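PDB 7ADK: lipoprotein from Mycoplasma mycoides subsp. capri, which probably acts as a peptidase of the mycoplasma DUF31 family, whose members belong to the chymotrypsin-like clan PA. Local coordinates for residues Y233-V244 with L523-Y531; G481-F489 with V560-Y571. All coordinates share one frame; numbering follows the deposited sequence.

How the interactions relate
Interactions 1 and 2 lie on opposite sides of the chain's centre, about 55 Å apart between their centres, and share no secondary structure element. Both are partly buried. Interaction 1 joins two irregular loops, one between helix 220-226 and strand 289-293 and one between strands 503-507 and 535-537; a single beta bridge is reinforced there by side-chain bonds to one carbonyl oxygen. Interaction 2 belongs to a regular antiparallel sheet, pairing strands 486-493 and 556-562, so paired backbone bonds hold it and an apolar cluster covers one face. Interaction 2 also reaches the chain of another protein, chiefly through residues 483-485 and also at Ser564, whereas no other chain touches interaction 1.

Interaction 1. Residues Y233-V244 with L523-Y531; sequences YNAALKGFTLPV and LDSEQKSKY
Phe240 faces Asp524 across a single beta bridge, CA atoms 4.6 Å apart, joining two loops that form no regular strand here. Ser525 N donates to Phe240 O at 2.9 Å; the return bond from Phe240 N to Leu523 O is weak. Gly239, just before the bridge, has a phi of 117°, which glycine adopts far more readily than other residues, and its CA makes a CA-H...O contact with Leu523 O.

Gln527 supplies the main side-chain bond. Its NE2 meets Phe240 O at 2.8 Å, with an almost straight N-H...O angle of 177°, from above the carbonyl plane but within the plane of its own amide. A chi1 of 72° and a bend at chi2 fold the chain back to this position, where NE2 also donates to Asp524 OD1 at 2.9 Å. Glutamine suits the place because one amide nitrogen carries two hydrogens, one for each acceptor. Ser525 OG adds a weak bond to the same carbonyl and lies obliquely against the Tyr233 ring.

Farther along, the contact is mostly van der Waals. Leu242 CD2 touches Tyr531 CE2 at 3.7 Å, and Val244 CG2 lies against the hydroxyl oxygen, Tyr531 OH, at 3.6 Å. The Phe240 ring runs alongside Leu523, CD2 to CB 3.9 Å, and also meets Tyr803 and Ile717; Tyr531 has Phe741 edge-to-face. Thr241 turns the other way and bonds to Asn200.

Phe240 is buried, and its carbonyl is satisfied by Ser525 N and Gln527 NE2; the second NE2 bond, to Asp524 OD1, fixes the amide's rotation, so the loops are tied at one point.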
loop_
_atom_site.group_PDB
_atom_site.type_symbol
_atom_site.label_atom_id
_atom_site.label_comp_id
_atom_site.label_asym_id
_atom_site.label_seq_id
_atom_site.Cartn_x
_atom_site.Cartn_y
_atom_site.Cartn_z
ATOM N N TYR B 233 -14.309 -47.097 10.177
ATOM C CA TYR B 233 -15.425 -47.597 10.990
ATOM C C TYR B 233 -15.590 -49.094 10.743
ATOM O O TYR B 233 -15.671 -49.531 9.595
ATOM C CB TYR B 233 -16.720 -46.830 10.709
ATOM C CG TYR B 233 -17.864 -47.254 11.604
ATOM C CD1 TYR B 233 -17.925 -46.776 12.926
ATOM C CD2 TYR B 233 -18.832 -48.167 11.142
ATOM C CE1 TYR B 233 -18.970 -47.194 13.772
ATOM C CE2 TYR B 233 -19.873 -48.588 11.992
ATOM C CZ TYR B 233 -19.951 -48.096 13.308
ATOM O OH TYR B 233 -20.957 -48.483 14.129
ATOM N N ASN B 234 -15.587 -49.893 11.813
ATOM C CA ASN B 234 -15.204 -51.304 11.715
ATOM C C ASN B 234 -16.168 -52.287 12.391
ATOM O O ASN B 234 -15.838 -53.463 12.483
ATOM C CB ASN B 234 -13.770 -51.477 12.235
ATOM C CG ASN B 234 -12.729 -50.657 11.501
ATOM O OD1 ASN B 234 -12.724 -49.444 11.555
ATOM N ND2 ASN B 234 -11.809 -51.276 10.817
ATOM N N ALA B 235 -17.359 -51.869 12.825
ATOM C CA ALA B 235 -18.288 -52.776 13.504
ATOM C C ALA B 235 -18.703 -53.985 12.625
ATOM O O ALA B 235 -18.820 -55.097 13.127
ATOM C CB ALA B 235 -19.496 -51.965 13.994
ATOM N N ALA B 236 -18.836 -53.785 11.307
ATOM C CA ALA B 236 -18.924 -54.830 10.276
ATOM C C ALA B 236 -17.740 -54.758 9.273
ATOM O O ALA B 236 -17.903 -55.046 8.089
ATOM C CB ALA B 236 -20.308 -54.738 9.619
ATOM N N LEU B 237 -16.560 -54.320 9.746
ATOM C CA LEU B 237 -15.305 -54.077 8.992
ATOM C C LEU B 237 -15.414 -53.028 7.850
ATOM O O LEU B 237 -14.516 -52.893 7.022
ATOM C CB LEU B 237 -14.676 -55.420 8.550
ATOM C CG LEU B 237 -14.561 -56.506 9.643
ATOM C CD1 LEU B 237 -13.919 -57.764 9.069
ATOM C CD2 LEU B 237 -13.737 -56.081 10.852
ATOM N N LYS B 238 -16.526 -52.289 7.819
ATOM C CA LYS B 238 -17.069 -51.517 6.696
ATOM C C LYS B 238 -17.679 -50.197 7.191
ATOM O O LYS B 238 -18.341 -50.178 8.230
ATOM C CB LYS B 238 -18.127 -52.414 6.017
ATOM C CG LYS B 238 -18.818 -51.893 4.752
ATOM C CD LYS B 238 -19.908 -52.888 4.321
ATOM C CE LYS B 238 -20.602 -52.526 3.010
ATOM N NZ LYS B 238 -19.809 -52.857 1.829
ATOM N N GLY B 239 -17.523 -49.140 6.387
ATOM C CA GLY B 239 -18.101 -47.802 6.564
ATOM C C GLY B 239 -17.084 -46.667 6.767
ATOM O O GLY B 239 -15.917 -46.904 7.074
ATOM N N PHE B 240 -17.546 -45.427 6.650
ATOM C CA PHE B 240 -16.835 -44.174 6.917
ATOM C C PHE B 240 -17.548 -43.279 7.926
ATOM O O PHE B 240 -18.766 -43.125 7.872
ATOM C CB PHE B 240 -16.721 -43.341 5.639
ATOM C CG PHE B 240 -15.649 -43.646 4.629
ATOM C CD1 PHE B 240 -14.482 -44.330 4.996
ATOM C CD2 PHE B 240 -15.750 -43.062 3.358
ATOM C CE1 PHE B 240 -13.413 -44.386 4.102
ATOM C CE2 PHE B 240 -14.678 -43.116 2.466
ATOM C CZ PHE B 240 -13.495 -43.753 2.861
ATOM N N THR B 241 -16.789 -42.570 8.755
ATOM C CA THR B 241 -17.308 -41.495 9.611
ATOM C C THR B 241 -16.797 -40.144 9.116
ATOM O O THR B 241 -15.599 -39.882 9.156
ATOM C CB THR B 241 -16.899 -41.719 11.073
ATOM O OG1 THR B 241 -17.387 -42.954 11.533
ATOM C CG2 THR B 241 -17.470 -40.656 11.995
ATOM N N LEU B 242 -17.702 -39.255 8.708
ATOM C CA LEU B 242 -17.427 -37.874 8.313
ATOM C C LEU B 242 -17.787 -36.940 9.484
ATOM O O LEU B 242 -18.924 -36.998 9.947
ATOM C CB LEU B 242 -18.236 -37.581 7.044
ATOM C CG LEU B 242 -18.152 -36.125 6.566
ATOM C CD1 LEU B 242 -17.981 -36.084 5.054
ATOM C CD2 LEU B 242 -19.410 -35.339 6.916
ATOM N N PRO B 243 -16.861 -36.134 10.019
ATOM C CA PRO B 243 -17.061 -35.366 11.252
ATOM C C PRO B 243 -17.554 -33.925 11.041
ATOM O O PRO B 243 -17.305 -33.322 10.001
ATOM C CB PRO B 243 -15.692 -35.356 11.911
ATOM C CG PRO B 243 -14.790 -35.243 10.700
ATOM C CD PRO B 243 -15.464 -36.113 9.653
ATOM N N VAL B 244 -18.180 -33.341 12.066
ATOM C CA VAL B 244 -18.727 -31.968 12.047
ATOM C C VAL B 244 -18.628 -31.240 13.406
ATOM O O VAL B 244 -19.039 -30.091 13.549
ATOM C CB VAL B 244 -20.161 -32.017 11.489
ATOM C CG1 VAL B 244 -21.147 -32.627 12.483
ATOM C CG2 VAL B 244 -20.683 -30.668 11.000
ATOM N N LEU B 523 -20.459 -45.171 0.949
ATOM C CA LEU B 523 -19.510 -45.627 1.972
ATOM C C LEU B 523 -19.692 -44.943 3.337
ATOM O O LEU B 523 -19.111 -45.399 4.311
ATOM C CB LEU B 523 -18.061 -45.484 1.452
ATOM C CG LEU B 523 -17.796 -46.027 0.038
ATOM C CD1 LEU B 523 -16.354 -45.758 -0.371
ATOM C CD2 LEU B 523 -18.073 -47.520 -0.072
ATOM N N ASP B 524 -20.487 -43.878 3.467
ATOM C CA ASP B 524 -20.791 -43.256 4.766
ATOM C C ASP B 524 -21.597 -44.198 5.692
ATOM O O ASP B 524 -22.618 -44.743 5.280
ATOM C CB ASP B 524 -21.551 -41.937 4.546
ATOM C CG ASP B 524 -20.683 -40.758 4.080
ATOM O OD1 ASP B 524 -19.691 -40.434 4.770
ATOM O OD2 ASP B 524 -21.042 -40.089 3.087
ATOM N N SER B 525 -21.158 -44.383 6.945
ATOM C CA SER B 525 -21.710 -45.391 7.872
ATOM C C SER B 525 -23.162 -45.133 8.276
ATOM O O SER B 525 -24.030 -45.988 8.108
ATOM C CB SER B 525 -20.900 -45.454 9.174
ATOM O OG SER B 525 -19.603 -45.950 8.965
ATOM N N GLU B 526 -23.417 -43.966 8.861
ATOM C CA GLU B 526 -24.684 -43.618 9.519
ATOM C C GLU B 526 -25.077 -42.158 9.283
ATOM O O GLU B 526 -26.259 -41.870 9.107
ATOM C CB GLU B 526 -24.576 -43.970 11.011
ATOM C CG GLU B 526 -25.798 -43.587 11.858
ATOM C CD GLU B 526 -25.748 -42.182 12.479
ATOM O OE1 GLU B 526 -24.771 -41.438 12.286
ATOM O OE2 GLU B 526 -26.658 -41.848 13.269
ATOM N N GLN B 527 -24.109 -41.246 9.155
ATOM C CA GLN B 527 -24.352 -39.843 8.847
ATOM C C GLN B 527 -24.909 -39.609 7.437
ATOM O O GLN B 527 -25.344 -38.499 7.171
ATOM C CB GLN B 527 -23.117 -38.972 9.171
ATOM C CG GLN B 527 -21.892 -39.111 8.250
ATOM C CD GLN B 527 -21.086 -40.390 8.438
ATOM O OE1 GLN B 527 -21.281 -41.177 9.348
ATOM N NE2 GLN B 527 -20.149 -40.687 7.577
ATOM N N LYS B 528 -25.027 -40.624 6.563
ATOM C CA LYS B 528 -25.884 -40.526 5.360
ATOM C C LYS B 528 -27.377 -40.356 5.664
ATOM O O LYS B 528 -28.140 -39.963 4.789
ATOM C CB LYS B 528 -25.648 -41.684 4.380
ATOM C CG LYS B 528 -26.024 -43.073 4.905
ATOM C CD LYS B 528 -25.837 -44.197 3.874
ATOM C CE LYS B 528 -26.733 -44.006 2.642
ATOM N NZ LYS B 528 -26.740 -45.186 1.759
ATOM N N SER B 529 -27.798 -40.586 6.906
ATOM C CA SER B 529 -29.093 -40.127 7.413
ATOM C C SER B 529 -29.209 -38.596 7.378
ATOM O O SER B 529 -30.208 -38.076 6.885
ATOM C CB SER B 529 -29.330 -40.667 8.824
ATOM O OG SER B 529 -28.301 -40.284 9.710
ATOM N N LYS B 530 -28.188 -37.853 7.834
ATOM C CA LYS B 530 -28.136 -36.384 7.771
ATOM C C LYS B 530 -27.773 -35.861 6.377
ATOM O O LYS B 530 -28.501 -35.048 5.820
ATOM C CB LYS B 530 -27.190 -35.845 8.852
ATOM C CG LYS B 530 -27.228 -34.313 8.891
ATOM C CD LYS B 530 -26.384 -33.731 10.026
ATOM C CE LYS B 530 -26.449 -32.205 9.951
ATOM N NZ LYS B 530 -25.645 -31.546 10.999
ATOM N N TYR B 531 -26.672 -36.332 5.804
ATOM C CA TYR B 531 -26.142 -35.882 4.508
ATOM C C TYR B 531 -26.756 -36.614 3.303
ATOM O O TYR B 531 -26.082 -36.935 2.318
ATOM C CB TYR B 531 -24.617 -35.930 4.557
ATOM C CG TYR B 531 -24.054 -35.140 5.719
ATOM C CD1 TYR B 531 -24.172 -33.741 5.726
ATOM C CD2 TYR B 531 -23.431 -35.802 6.795
ATOM C CE1 TYR B 531 -23.690 -33.003 6.819
ATOM C CE2 TYR B 531 -22.932 -35.065 7.882
ATOM C CZ TYR B 531 -23.062 -33.661 7.892
ATOM O OH TYR B 531 -22.589 -32.946 8.941
#

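Interaction 2. Residues G481-F489 with V560-Y571; sequences GHDSNFTKF and VWSASNDITNQY
Phe489 and Val560 form a non-hydrogen-bonded pair between antiparallel strands and send their side chains side by side from the same face of the sheet. From Phe489 CB, a chi1 of -55° sets the ring beside the backbone N. CD2 meets both Val560 methyls, with CG2 at 3.8 Å; CE2 touches Val560 CG1 at 3.6 Å and also reaches Tyr571 CE2; CZ, at the tip, lies 3.6 Å from Tyr571 OH. The ring edge is turned toward the face of Tyr571 in an offset edge-to-face pair, planes at 66°. Val560 CG1 sits over the centre of the Tyr571 ring and against Thr487 CG2, so a branched residue fills the angle between the two rings. Ile582 and Leu578 of helix 575-582 add to this apolar side.

On the other face, Lys488 and Trp561 are a hydrogen-bonded pair: Lys488 N to Trp561 O is 3.0 Å, and Trp561 N to Lys488 O is 2.8 Å. The extended lysine leads away to a salt bridge with Glu291. Next along, Ser562 continues the link with its side chain, OG donating to Phe486 O at 3.0 Å nearly along the C=O axis.

Beyond it the chain reverses in a type I' turn from Ser562 to Asn565. Ala563, in that turn, brings CB to 3.9 Å from the backbone N of Ser484. Ser484 OG is hydrogen-bonded to an acidic side chain on the chain of another protein. The turn closes a beta hairpin with a two-residue loop, between strands 556-562 and 565-566, set in an antiparallel sheet consistent with a beta-barrel of the chymotrypsin-like clan PA.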
loop_
_atom_site.group_PDB
_atom_site.type_symbol
_atom_site.label_atom_id
_atom_site.label_comp_id
_atom_site.label_asym_id
_atom_site.label_seq_id
_atom_site.Cartn_x
_atom_site.Cartn_y
_atom_site.Cartn_z
ATOM N N GLY B 481 -6.784 -0.140 -8.725
ATOM C CA GLY B 481 -7.511 1.083 -9.097
ATOM C C GLY B 481 -6.639 2.335 -9.185
ATOM O O GLY B 481 -7.134 3.419 -9.475
ATOM N N HIS B 482 -5.344 2.206 -8.909
ATOM C CA HIS B 482 -4.364 3.287 -8.786
ATOM C C HIS B 482 -3.218 3.171 -9.783
ATOM O O HIS B 482 -2.521 4.162 -9.967
ATOM C CB HIS B 482 -3.829 3.321 -7.342
ATOM C CG HIS B 482 -4.746 4.023 -6.375
ATOM N ND1 HIS B 482 -4.527 5.300 -5.856
ATOM C CD2 HIS B 482 -5.979 3.598 -5.985
ATOM C CE1 HIS B 482 -5.641 5.616 -5.178
ATOM N NE2 HIS B 482 -6.528 4.613 -5.240
ATOM N N ASP B 483 -2.995 2.021 -10.432
ATOM C CA ASP B 483 -1.951 1.891 -11.448
ATOM C C ASP B 483 -2.524 1.922 -12.873
ATOM O O ASP B 483 -3.418 1.154 -13.216
ATOM C CB ASP B 483 -1.105 0.639 -11.179
ATOM C CG ASP B 483 0.289 0.796 -11.754
ATOM O OD1 ASP B 483 1.277 0.766 -11.002
ATOM O OD2 ASP B 483 0.395 1.057 -12.965
ATOM N N SER B 484 -1.966 2.773 -13.739
ATOM C CA SER B 484 -2.296 2.890 -15.167
ATOM C C SER B 484 -1.800 1.725 -16.036
ATOM O O SER B 484 -2.204 1.608 -17.189
ATOM C CB SER B 484 -1.779 4.226 -15.707
ATOM O OG SER B 484 -0.447 4.341 -15.380
ATOM N N ASN B 485 -0.972 0.821 -15.506
ATOM C CA ASN B 485 -0.614 -0.436 -16.155
ATOM C C ASN B 485 -1.722 -1.497 -16.084
ATOM O O ASN B 485 -1.666 -2.494 -16.795
ATOM C CB ASN B 485 0.693 -0.948 -15.558
ATOM C CG ASN B 485 1.868 -0.039 -15.843
ATOM O OD1 ASN B 485 2.418 0.005 -16.924
ATOM N ND2 ASN B 485 2.300 0.725 -14.887
ATOM N N PHE B 486 -2.752 -1.309 -15.262
ATOM C CA PHE B 486 -4.000 -2.052 -15.401
ATOM C C PHE B 486 -4.958 -1.306 -16.325
ATOM O O PHE B 486 -5.038 -0.073 -16.336
ATOM C CB PHE B 486 -4.655 -2.326 -14.042
ATOM C CG PHE B 486 -3.791 -3.126 -13.095
ATOM C CD1 PHE B 486 -3.644 -4.512 -13.257
ATOM C CD2 PHE B 486 -3.106 -2.478 -12.062
ATOM C CE1 PHE B 486 -2.751 -5.225 -12.444
ATOM C CE2 PHE B 486 -2.222 -3.188 -11.232
ATOM C CZ PHE B 486 -2.027 -4.561 -11.442
ATOM N N THR B 487 -5.761 -2.068 -17.051
ATOM C CA THR B 487 -6.947 -1.558 -17.740
ATOM C C THR B 487 -8.145 -2.349 -17.248
ATOM O O THR B 487 -8.019 -3.501 -16.834
ATOM C CB THR B 487 -6.826 -1.599 -19.273
ATOM O OG1 THR B 487 -5.522 -1.282 -19.714
ATOM C CG2 THR B 487 -7.764 -0.618 -19.955
ATOM N N LYS B 488 -9.311 -1.715 -17.232
ATOM C CA LYS B 488 -10.572 -2.295 -16.778
ATOM C C LYS B 488 -11.638 -2.076 -17.837
ATOM O O LYS B 488 -11.752 -0.979 -18.366
ATOM C CB LYS B 488 -10.904 -1.680 -15.412
ATOM C CG LYS B 488 -12.256 -2.103 -14.836
ATOM C CD LYS B 488 -12.353 -1.704 -13.358
ATOM C CE LYS B 488 -13.784 -1.870 -12.844
ATOM N NZ LYS B 488 -13.864 -1.840 -11.362
ATOM N N PHE B 489 -12.418 -3.104 -18.123
ATOM C CA PHE B 489 -13.501 -3.083 -19.098
ATOM C C PHE B 489 -14.787 -3.470 -18.386
ATOM O O PHE B 489 -14.901 -4.599 -17.928
ATOM C CB PHE B 489 -13.178 -4.044 -20.254
ATOM C CG PHE B 489 -11.847 -3.763 -20.912
ATOM C CD1 PHE B 489 -10.671 -4.307 -20.376
ATOM C CD2 PHE B 489 -11.775 -2.900 -22.010
ATOM C CE1 PHE B 489 -9.426 -3.952 -20.900
ATOM C CE2 PHE B 489 -10.530 -2.561 -22.547
ATOM C CZ PHE B 489 -9.354 -3.071 -21.983
ATOM N N VAL B 560 -14.370 1.717 -20.595
ATOM C CA VAL B 560 -12.962 1.384 -20.376
ATOM C C VAL B 560 -12.393 2.353 -19.364
ATOM O O VAL B 560 -12.518 3.561 -19.521
ATOM C CB VAL B 560 -12.124 1.414 -21.663
ATOM C CG1 VAL B 560 -10.746 0.819 -21.432
ATOM C CG2 VAL B 560 -12.802 0.652 -22.796
ATOM N N TRP B 561 -11.750 1.848 -18.320
ATOM C CA TRP B 561 -11.224 2.614 -17.194
ATOM C C TRP B 561 -9.733 2.336 -16.998
ATOM O O TRP B 561 -9.240 1.268 -17.360
ATOM C CB TRP B 561 -12.016 2.312 -15.923
ATOM C CG TRP B 561 -13.496 2.525 -15.944
ATOM C CD1 TRP B 561 -14.391 1.740 -16.576
ATOM C CD2 TRP B 561 -14.281 3.589 -15.320
ATOM N NE1 TRP B 561 -15.650 2.285 -16.466
ATOM C CE2 TRP B 561 -15.644 3.419 -15.693
ATOM C CE3 TRP B 561 -13.987 4.679 -14.473
ATOM C CZ2 TRP B 561 -16.655 4.292 -15.272
ATOM C CZ3 TRP B 561 -14.997 5.549 -14.030
ATOM C CH2 TRP B 561 -16.325 5.360 -14.430
ATOM N N SER B 562 -8.990 3.279 -16.430
ATOM C CA SER B 562 -7.584 3.075 -16.055
ATOM C C SER B 562 -7.147 4.062 -14.977
ATOM O O SER B 562 -7.402 5.255 -15.118
ATOM C CB SER B 562 -6.684 3.208 -17.271
ATOM O OG SER B 562 -5.362 2.881 -16.928
ATOM N N ALA B 563 -6.528 3.586 -13.891
ATOM C CA ALA B 563 -6.196 4.386 -12.707
ATOM C C ALA B 563 -7.385 5.181 -12.126
ATOM O O ALA B 563 -7.216 6.281 -11.607
ATOM C CB ALA B 563 -4.955 5.225 -12.989
ATOM N N SER B 564 -8.605 4.641 -12.232
ATOM C CA SER B 564 -9.861 5.301 -11.851
ATOM C C SER B 564 -10.221 6.557 -12.671
ATOM O O SER B 564 -11.005 7.389 -12.228
ATOM C CB SER B 564 -9.943 5.500 -10.333
ATOM O OG SER B 564 -11.247 5.857 -9.932
ATOM N N ASN B 565 -9.679 6.693 -13.882
ATOM C CA ASN B 565 -10.217 7.534 -14.950
ATOM C C ASN B 565 -11.188 6.724 -15.815
ATOM O O ASN B 565 -10.961 5.542 -16.031
ATOM C CB ASN B 565 -9.077 8.043 -15.847
ATOM C CG ASN B 565 -7.973 8.769 -15.110
ATOM O OD1 ASN B 565 -8.036 9.962 -14.874
ATOM N ND2 ASN B 565 -6.917 8.086 -14.759
ATOM N N ASP B 566 -12.192 7.358 -16.411
ATOM C CA ASP B 566 -12.883 6.824 -17.586
ATOM C C ASP B 566 -12.116 7.230 -18.853
ATOM O O ASP B 566 -11.926 8.415 -19.120
ATOM C CB ASP B 566 -14.336 7.316 -17.588
ATOM C CG ASP B 566 -15.192 6.819 -18.755
ATOM O OD1 ASP B 566 -14.711 6.102 -19.663
ATOM O OD2 ASP B 566 -16.386 7.175 -18.778
ATOM N N ILE B 567 -11.664 6.247 -19.628
ATOM C CA ILE B 567 -10.844 6.392 -20.834
ATOM C C ILE B 567 -11.551 5.893 -22.105
ATOM O O ILE B 567 -10.920 5.747 -23.144
ATOM C CB ILE B 567 -9.429 5.798 -20.619
ATOM C CG1 ILE B 567 -9.356 4.261 -20.658
ATOM C CG2 ILE B 567 -8.791 6.341 -19.337
ATOM C CD1 ILE B 567 -7.943 3.729 -20.850
ATOM N N THR B 568 -12.859 5.647 -22.054
ATOM C CA THR B 568 -13.628 4.969 -23.104
ATOM C C THR B 568 -13.520 5.612 -24.484
ATOM O O THR B 568 -13.296 4.925 -25.476
ATOM C CB THR B 568 -15.106 4.893 -22.708
ATOM O OG1 THR B 568 -15.229 4.291 -21.457
ATOM C CG2 THR B 568 -15.941 4.053 -23.657
ATOM N N ASN B 569 -13.658 6.936 -24.569
ATOM C CA ASN B 569 -13.670 7.671 -25.837
ATOM C C ASN B 569 -12.267 7.949 -26.401
ATOM O O ASN B 569 -12.146 8.394 -27.541
ATOM C CB ASN B 569 -14.505 8.947 -25.660
ATOM C CG ASN B 569 -15.952 8.647 -25.320
ATOM O OD1 ASN B 569 -16.430 8.975 -24.248
ATOM N ND2 ASN B 569 -16.676 7.975 -26.185
ATOM N N GLN B 570 -11.211 7.679 -25.631
ATOM C CA GLN B 570 -9.808 7.774 -26.048
ATOM C C GLN B 570 -9.144 6.407 -26.283
ATOM O O GLN B 570 -8.078 6.353 -26.890
ATOM C CB GLN B 570 -9.040 8.644 -25.047
ATOM C CG GLN B 570 -8.947 8.061 -23.640
ATOM C CD GLN B 570 -8.047 8.877 -22.730
ATOM O OE1 GLN B 570 -8.409 9.921 -22.235
ATOM N NE2 GLN B 570 -6.863 8.455 -22.472
ATOM N N TYR B 571 -9.762 5.309 -25.851
ATOM C CA TYR B 571 -9.304 3.947 -26.105
ATOM C C TYR B 571 -9.607 3.477 -27.535
ATOM O O TYR B 571 -10.241 4.182 -28.317
ATOM C CB TYR B 571 -9.937 2.998 -25.078
ATOM C CG TYR B 571 -9.070 1.802 -24.760
ATOM C CD1 TYR B 571 -7.904 2.012 -24.009
ATOM C CD2 TYR B 571 -9.406 0.501 -25.182
ATOM C CE1 TYR B 571 -7.083 0.938 -23.642
ATOM C CE2 TYR B 571 -8.579 -0.578 -24.820
ATOM C CZ TYR B 571 -7.426 -0.365 -24.032
ATOM O OH TYR B 571 -6.636 -1.396 -23.654
#